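Local coordinates for vacuolar protein sorting-associated protein VTA1 (Saccharomyces cerevisiae, PDB 2RKK) that probably acts in multivesicular body sorting at endosomes, where it is thought to regulate the ESCRT ATPase Vps4, its N-terminal domain carrying MIT motifs, at residues L122-I126 with C155-L159. Coordinates in Å, arbitrary orientation, origin at the centre of the assembly. Numbering follows the deposited sequence.
Sequences LWCCI and CKIYL
Both segments are alpha-helical, each closed by one i+4 to i backbone hydrogen bond: Ile126 N donates to Leu122 O at 3.1 Å and Leu159 N to Cys155 O at 2.8 Å. Their axes approach to 9.7 Å and run nearly antiparallel (signed crossing angle -157°), with Leu122 CA 5.8 Å from Cys155 CA as the nearest CA pair across the two segments. No hydrogen bond crosses; the 390 Å² buried, both sides summed, is chiefly apolar. Leu122 (mt) and Ile126 (mt), one turn apart, face Cys155 and Leu159, also one turn apart. Leu122 CB meets Leu159 CD1 at 3.5 Å, Ile126 CD1 meets Leu159 CD2 at 3.5 Å, and Leu122 CD2 lies 4.3 Å from Cys155 SG. With chi1 m, Cys155 SG also lies 4.0 Å from Cys125 CB. This is a helical-hairpin interface: helices 116-135 and 142-163, joined by a short loop, pair here within the all-helical, MIT-motif N-terminal domain, while helix 87-110 touches Cys125 through Leu101 and Cys155 through Tyr102. Trp123 CB points away, but its indole, at chi1 -93° and chi2 105°, reaches back. Leu159, at chi1 -134° and chi2 35°, sets its CD2 3.4 Å from the centroid of the Trp123 five-membered ring, 20° off the normal, a CH-pi contact. At the exposed edge Lys156 CG lies 3.5 Å from Ile126 CD1; chi3 93° and chi4 75° bring Lys156 NZ obliquely to 4.1 Å from Trp123 CH2.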
loop_
_atom_site.group_PDB
_atom_site.type_symbol
_atom_site.label_atom_id
_atom_site.label_comp_id
_atom_site.label_asym_id
_atom_site.label_seq_id
_atom_site.Cartn_x
_atom_site.Cartn_y
_atom_site.Cartn_z
ATOM N N LEU A 122 -2.019 8.549 -15.880
ATOM C CA LEU A 122 -0.936 9.529 -15.942
ATOM C C LEU A 122 -1.183 10.752 -15.053
ATOM O O LEU A 122 -0.240 11.348 -14.529
ATOM C CB LEU A 122 -0.665 9.963 -17.398
ATOM C CG LEU A 122 -0.083 8.879 -18.330
ATOM C CD1 LEU A 122 0.093 9.406 -19.748
ATOM C CD2 LEU A 122 1.240 8.394 -17.778
ATOM N N TRP A 123 -2.443 11.132 -14.876
ATOM C CA TRP A 123 -2.741 12.264 -14.011
ATOM C C TRP A 123 -2.547 11.842 -12.569
ATOM O O TRP A 123 -2.124 12.634 -11.734
ATOM C CB TRP A 123 -4.168 12.743 -14.226
ATOM C CG TRP A 123 -4.210 13.810 -15.230
ATOM C CD1 TRP A 123 -4.639 13.718 -16.530
ATOM C CD2 TRP A 123 -3.768 15.150 -15.043
ATOM N NE1 TRP A 123 -4.491 14.929 -17.162
ATOM C CE2 TRP A 123 -3.958 15.829 -16.272
ATOM C CE3 TRP A 123 -3.227 15.852 -13.953
ATOM C CZ2 TRP A 123 -3.631 17.175 -16.443
ATOM C CZ3 TRP A 123 -2.898 17.194 -14.122
ATOM C CH2 TRP A 123 -3.104 17.842 -15.362
ATOM N N CYS A 124 -2.855 10.584 -12.285
ATOM C CA CYS A 124 -2.697 10.057 -10.944
ATOM C C CYS A 124 -1.212 10.118 -10.557
ATOM O O CYS A 124 -0.867 10.485 -9.429
ATOM C CB CYS A 124 -3.217 8.619 -10.899
ATOM S SG CYS A 124 -3.142 7.823 -9.298
ATOM N N CYS A 125 -0.351 9.762 -11.513
ATOM C CA CYS A 125 1.105 9.774 -11.354
ATOM C C CYS A 125 1.582 11.202 -11.089
ATOM O O CYS A 125 2.412 11.448 -10.209
ATOM C CB CYS A 125 1.771 9.246 -12.625
ATOM S SG CYS A 125 1.657 7.449 -12.836
ATOM N N ILE A 126 1.052 12.137 -11.868
ATOM C CA ILE A 126 1.384 13.538 -11.708
ATOM C C ILE A 126 0.978 13.992 -10.286
ATOM O O ILE A 126 1.748 14.671 -9.616
ATOM C CB ILE A 126 0.676 14.394 -12.823
ATOM C CG1 ILE A 126 1.312 14.054 -14.177
ATOM C CG2 ILE A 126 0.809 15.892 -12.551
ATOM C CD1 ILE A 126 0.670 14.732 -15.377
ATOM N N CYS A 155 4.939 13.058 -17.902
ATOM C CA CYS A 155 3.515 12.713 -17.898
ATOM C C CYS A 155 2.732 13.764 -18.657
ATOM O O CYS A 155 1.992 13.454 -19.597
ATOM C CB CYS A 155 2.993 12.628 -16.470
ATOM S SG CYS A 155 3.594 11.182 -15.571
ATOM N N LYS A 156 2.909 15.012 -18.241
ATOM C CA LYS A 156 2.231 16.141 -18.868
ATOM C C LYS A 156 2.516 16.227 -20.375
ATOM O O LYS A 156 1.700 16.749 -21.125
ATOM C CB LYS A 156 2.647 17.444 -18.169
ATOM C CG LYS A 156 2.421 17.437 -16.657
ATOM C CD LYS A 156 2.796 18.767 -16.024
ATOM C CE LYS A 156 1.602 19.715 -15.916
ATOM N NZ LYS A 156 0.682 19.313 -14.807
ATOM N N ILE A 157 3.655 15.703 -20.819
ATOM C CA ILE A 157 3.990 15.743 -22.238
ATOM C C ILE A 157 3.186 14.720 -23.028
ATOM O O ILE A 157 2.500 15.077 -23.985
ATOM C CB ILE A 157 5.502 15.478 -22.482
ATOM C CG1 ILE A 157 6.303 16.704 -22.032
ATOM C CG2 ILE A 157 5.773 15.163 -23.958
ATOM C CD1 ILE A 157 7.774 16.542 -22.150
ATOM N N TYR A 158 3.277 13.448 -22.640
ATOM C CA TYR A 158 2.537 12.395 -23.329
ATOM C C TYR A 158 1.050 12.558 -23.124
ATOM O O TYR A 158 0.241 11.990 -23.862
ATOM C CB TYR A 158 2.967 11.017 -22.841
ATOM C CG TYR A 158 4.150 10.475 -23.587
ATOM C CD1 TYR A 158 5.442 10.637 -23.092
ATOM C CD2 TYR A 158 3.976 9.794 -24.800
ATOM C CE1 TYR A 158 6.541 10.129 -23.775
ATOM C CE2 TYR A 158 5.066 9.280 -25.501
ATOM C CZ TYR A 158 6.355 9.450 -24.975
ATOM O OH TYR A 158 7.457 8.925 -25.619
ATOM N N LEU A 159 0.694 13.333 -22.109
ATOM C CA LEU A 159 -0.704 13.592 -21.809
ATOM C C LEU A 159 -1.225 14.488 -22.927
ATOM O O LEU A 159 -2.346 14.314 -23.405
ATOM C CB LEU A 159 -0.820 14.276 -20.442
ATOM C CG LEU A 159 -1.880 13.722 -19.485
ATOM C CD1 LEU A 159 -2.019 12.214 -19.640
ATOM C CD2 LEU A 159 -1.498 14.093 -18.074
#